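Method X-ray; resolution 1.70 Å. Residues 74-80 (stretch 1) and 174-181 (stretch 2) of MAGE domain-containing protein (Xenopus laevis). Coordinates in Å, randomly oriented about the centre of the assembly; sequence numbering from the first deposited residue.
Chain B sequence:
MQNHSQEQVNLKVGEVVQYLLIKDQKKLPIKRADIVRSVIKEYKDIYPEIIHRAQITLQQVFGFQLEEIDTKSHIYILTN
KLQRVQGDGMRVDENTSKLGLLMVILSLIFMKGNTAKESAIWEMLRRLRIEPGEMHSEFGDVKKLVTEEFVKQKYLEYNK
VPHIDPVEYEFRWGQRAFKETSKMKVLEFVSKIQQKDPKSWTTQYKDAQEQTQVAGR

Stretch 1 (74-80) HIYILTN
Stretch 2, residues 174-181: GQRAFKET

A β-strand and a short α-helix, nearly a hundred residues apart in sequence, pack through aliphatic side chains flanking an intrahelical salt bridge, with waters rather than direct hydrogen bonds joining the polar groups of the two segments. Residues 75-80 form the strand, with phi from -132° to -94° and psi from 126° to 172°; His-74 precedes it at phi/psi 48/68. The helix spans residues 175-180. Its axis runs in broadly the same direction as the strand, at a crossing angle of -28° and a closest approach of 9.5 Å. The register is set by Ile-77 CA to Arg-176 CA at 7.7 Å and Thr-79 CA to Glu-180 CA at 6.4 Å, so the segments are nearer at the latter pair.

Gly-174 occupies the N-cap position at phi/psi -89/171. Residues 175-178 keep phi between -67° and -60° and psi between -42° and -23°, whereas Lys-179 and Glu-180 shift to -92/-31 and -92/-25. The bond from Glu-180 N to Arg-176 O measures 2.8 Å, and Thr-181 N reaches Ala-177 O at 2.9 Å; the bond from Phe-178 N to Gly-174 O is weak at 3.3 Å. Thr-181, at -136/-163, leaves helical geometry.

Strand alternation directs the CA-to-CB bonds of Ile-75, Ile-77 and Thr-79 toward the helix, while those of Tyr-76 and Leu-78 point away. All three inward residues have chi1 near +65° (p), and both isoleucines have chi2 t. Ile-77 is the centre of the packing and loses the most area to the other segment. Its CG2 lies over one face of the Arg-176 guanidinium, 3.3 Å from Arg-176 NH2, while its CD1 approaches Lys-179 CB at 3.9 Å. Lys-179 (m, m, t, t) starts toward the strand, but its end leads away, leaving the aliphatic base of the side chain in the contact. Thr-79 CG2 extends the apolar surface, lying 4.2 Å from both Lys-179 O and Glu-180 CG. At the other end, Ile-75 CD1 is 4.3 Å from Gln-175 OE1, a peripheral contact.

Arg-176 (t, t, m, chi4 -82°) and Glu-180 (m, t, chi3 0°) both leave the helix sideways, yet their ends come nearer the strand. One helical turn apart, they form a salt bridge in which Arg-176 NH1 donates to Glu-180 OE2 at 2.8 Å with an N-H...O angle of 151°. Leu-78 O lies near the plane of the guanidinium at its edge, but its 4.4 Å separation from Arg-176 NH1 and 4.3 Å from Glu-180 OE2 leave room for water. Water 1 accepts hydrogen bonds from Leu-78 N at 2.9 Å and Arg-176 NH1 at 2.8 Å. Water 2 is 2.7 Å from both Leu-78 O and Glu-180 OE2. Thus the backbone of Leu-78 meets the charged pair through solvent, although its m, t side chain belongs to the strand's other face.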

# COMPACT_ATOMS: atom_id res chain seq x y z
N HIS B 74 9.78 -6.75 23.56
CA HIS B 74 9.26 -7.73 22.60
C HIS B 74 8.32 -7.06 21.60
O HIS B 74 7.11 -7.29 21.60
CB HIS B 74 8.54 -8.87 23.32
CG HIS B 74 9.37 -9.51 24.39
ND1 HIS B 74 10.44 -10.33 24.11
CD2 HIS B 74 9.29 -9.44 25.74
CE1 HIS B 74 10.98 -10.74 25.25
NE2 HIS B 74 10.30 -10.22 26.25
N ILE B 75 8.90 -6.22 20.76
CA ILE B 75 8.15 -5.58 19.68
C ILE B 75 8.65 -6.13 18.35
O ILE B 75 9.86 -6.35 18.15
CB ILE B 75 8.23 -4.04 19.74
CG1 ILE B 75 9.66 -3.54 19.54
CG2 ILE B 75 7.68 -3.53 21.08
CD1 ILE B 75 9.75 -2.03 19.29
N TYR B 76 7.71 -6.38 17.45
CA TYR B 76 7.97 -7.06 16.19
C TYR B 76 7.80 -6.12 15.01
O TYR B 76 7.06 -5.14 15.07
CB TYR B 76 7.01 -8.22 15.97
CG TYR B 76 7.03 -9.30 17.04
CD1 TYR B 76 8.22 -9.88 17.45
CD2 TYR B 76 5.85 -9.73 17.62
CE1 TYR B 76 8.22 -10.88 18.43
CE2 TYR B 76 5.84 -10.73 18.58
CZ TYR B 76 7.02 -11.30 18.98
OH TYR B 76 6.99 -12.28 19.95
N ILE B 77 8.47 -6.46 13.90
CA ILE B 77 8.21 -5.87 12.60
C ILE B 77 8.11 -7.01 11.59
O ILE B 77 8.41 -8.17 11.90
CB ILE B 77 9.29 -4.86 12.16
CG1 ILE B 77 10.63 -5.57 11.94
CG2 ILE B 77 9.43 -3.72 13.17
CD1 ILE B 77 11.67 -4.66 11.28
N LEU B 78 7.71 -6.67 10.36
CA LEU B 78 7.69 -7.62 9.26
C LEU B 78 8.73 -7.19 8.24
O LEU B 78 8.72 -6.04 7.80
CB LEU B 78 6.29 -7.66 8.60
CG LEU B 78 5.13 -8.14 9.47
CD1 LEU B 78 3.82 -7.99 8.70
CD2 LEU B 78 5.33 -9.59 9.90
N THR B 79 9.64 -8.10 7.87
CA THR B 79 10.63 -7.82 6.83
C THR B 79 10.44 -8.79 5.67
O THR B 79 9.73 -9.79 5.77
CB THR B 79 12.07 -7.93 7.37
OG1 THR B 79 12.33 -9.28 7.77
CG2 THR B 79 12.28 -6.99 8.56
N ASN B 80 11.10 -8.49 4.55
CA ASN B 80 10.86 -9.23 3.32
C ASN B 80 11.87 -10.36 3.19
O ASN B 80 13.08 -10.15 3.35
CB ASN B 80 10.95 -8.29 2.12
CG ASN B 80 10.10 -8.76 0.97
OD1 ASN B 80 9.98 -9.96 0.72
ND2 ASN B 80 9.48 -7.81 0.27
N GLY B 174 17.83 3.69 13.78
CA GLY B 174 16.90 2.98 14.63
C GLY B 174 16.91 1.46 14.38
O GLY B 174 17.50 0.96 13.43
N GLN B 175 16.20 0.75 15.27
CA GLN B 175 16.16 -0.70 15.23
C GLN B 175 15.59 -1.22 13.91
O GLN B 175 16.03 -2.26 13.40
CB GLN B 175 15.33 -1.23 16.40
CG GLN B 175 15.96 -0.98 17.80
CD GLN B 175 14.91 -0.97 18.92
OE1 GLN B 175 13.76 -0.55 18.72
NE2 GLN B 175 15.31 -1.42 20.11
N ARG B 176 14.63 -0.51 13.33
CA ARG B 176 14.08 -0.98 12.05
C ARG B 176 15.11 -0.89 10.93
O ARG B 176 15.16 -1.77 10.07
CB ARG B 176 12.81 -0.20 11.69
CG ARG B 176 12.21 -0.68 10.36
CD ARG B 176 10.97 0.11 9.97
NE ARG B 176 9.80 -0.17 10.78
CZ ARG B 176 8.97 -1.20 10.60
NH1 ARG B 176 9.19 -2.08 9.63
NH2 ARG B 176 7.91 -1.34 11.40
N ALA B 177 15.96 0.15 10.93
CA ALA B 177 17.00 0.26 9.91
C ALA B 177 17.96 -0.92 9.99
O ALA B 177 18.37 -1.47 8.96
CB ALA B 177 17.76 1.57 10.05
N PHE B 178 18.34 -1.32 11.20
CA PHE B 178 19.28 -2.43 11.29
C PHE B 178 18.68 -3.75 10.83
O PHE B 178 19.44 -4.65 10.45
CB PHE B 178 19.80 -2.58 12.73
CG PHE B 178 20.86 -1.58 13.08
CD1 PHE B 178 22.13 -1.69 12.52
CD2 PHE B 178 20.60 -0.55 13.95
CE1 PHE B 178 23.12 -0.76 12.83
CE2 PHE B 178 21.57 0.37 14.27
CZ PHE B 178 22.84 0.26 13.70
N LYS B 179 17.35 -3.88 10.84
CA LYS B 179 16.70 -5.10 10.38
C LYS B 179 16.33 -5.06 8.90
O LYS B 179 16.34 -6.10 8.23
CB LYS B 179 15.45 -5.40 11.20
CG LYS B 179 15.72 -5.66 12.66
CD LYS B 179 16.59 -6.87 12.86
CE LYS B 179 16.86 -7.11 14.34
NZ LYS B 179 17.68 -8.35 14.54
N GLU B 180 16.02 -3.88 8.36
CA GLU B 180 15.61 -3.80 6.97
C GLU B 180 16.78 -3.55 6.02
O GLU B 180 16.70 -3.93 4.85
CB GLU B 180 14.55 -2.72 6.77
CG GLU B 180 13.19 -3.10 7.37
CD GLU B 180 12.07 -2.15 7.00
OE1 GLU B 180 12.32 -1.16 6.26
OE2 GLU B 180 10.93 -2.40 7.43
N THR B 181 17.86 -2.94 6.49
CA THR B 181 19.05 -2.77 5.65
C THR B 181 20.27 -3.13 6.49
O THR B 181 20.17 -3.81 7.51
CB THR B 181 19.07 -1.35 5.02
OG1 THR B 181 20.07 -1.28 3.99
CG2 THR B 181 19.33 -0.25 6.06
O HOH W 1 7.25 -4.05 9.19
O HOH W 2 8.99 -3.82 6.22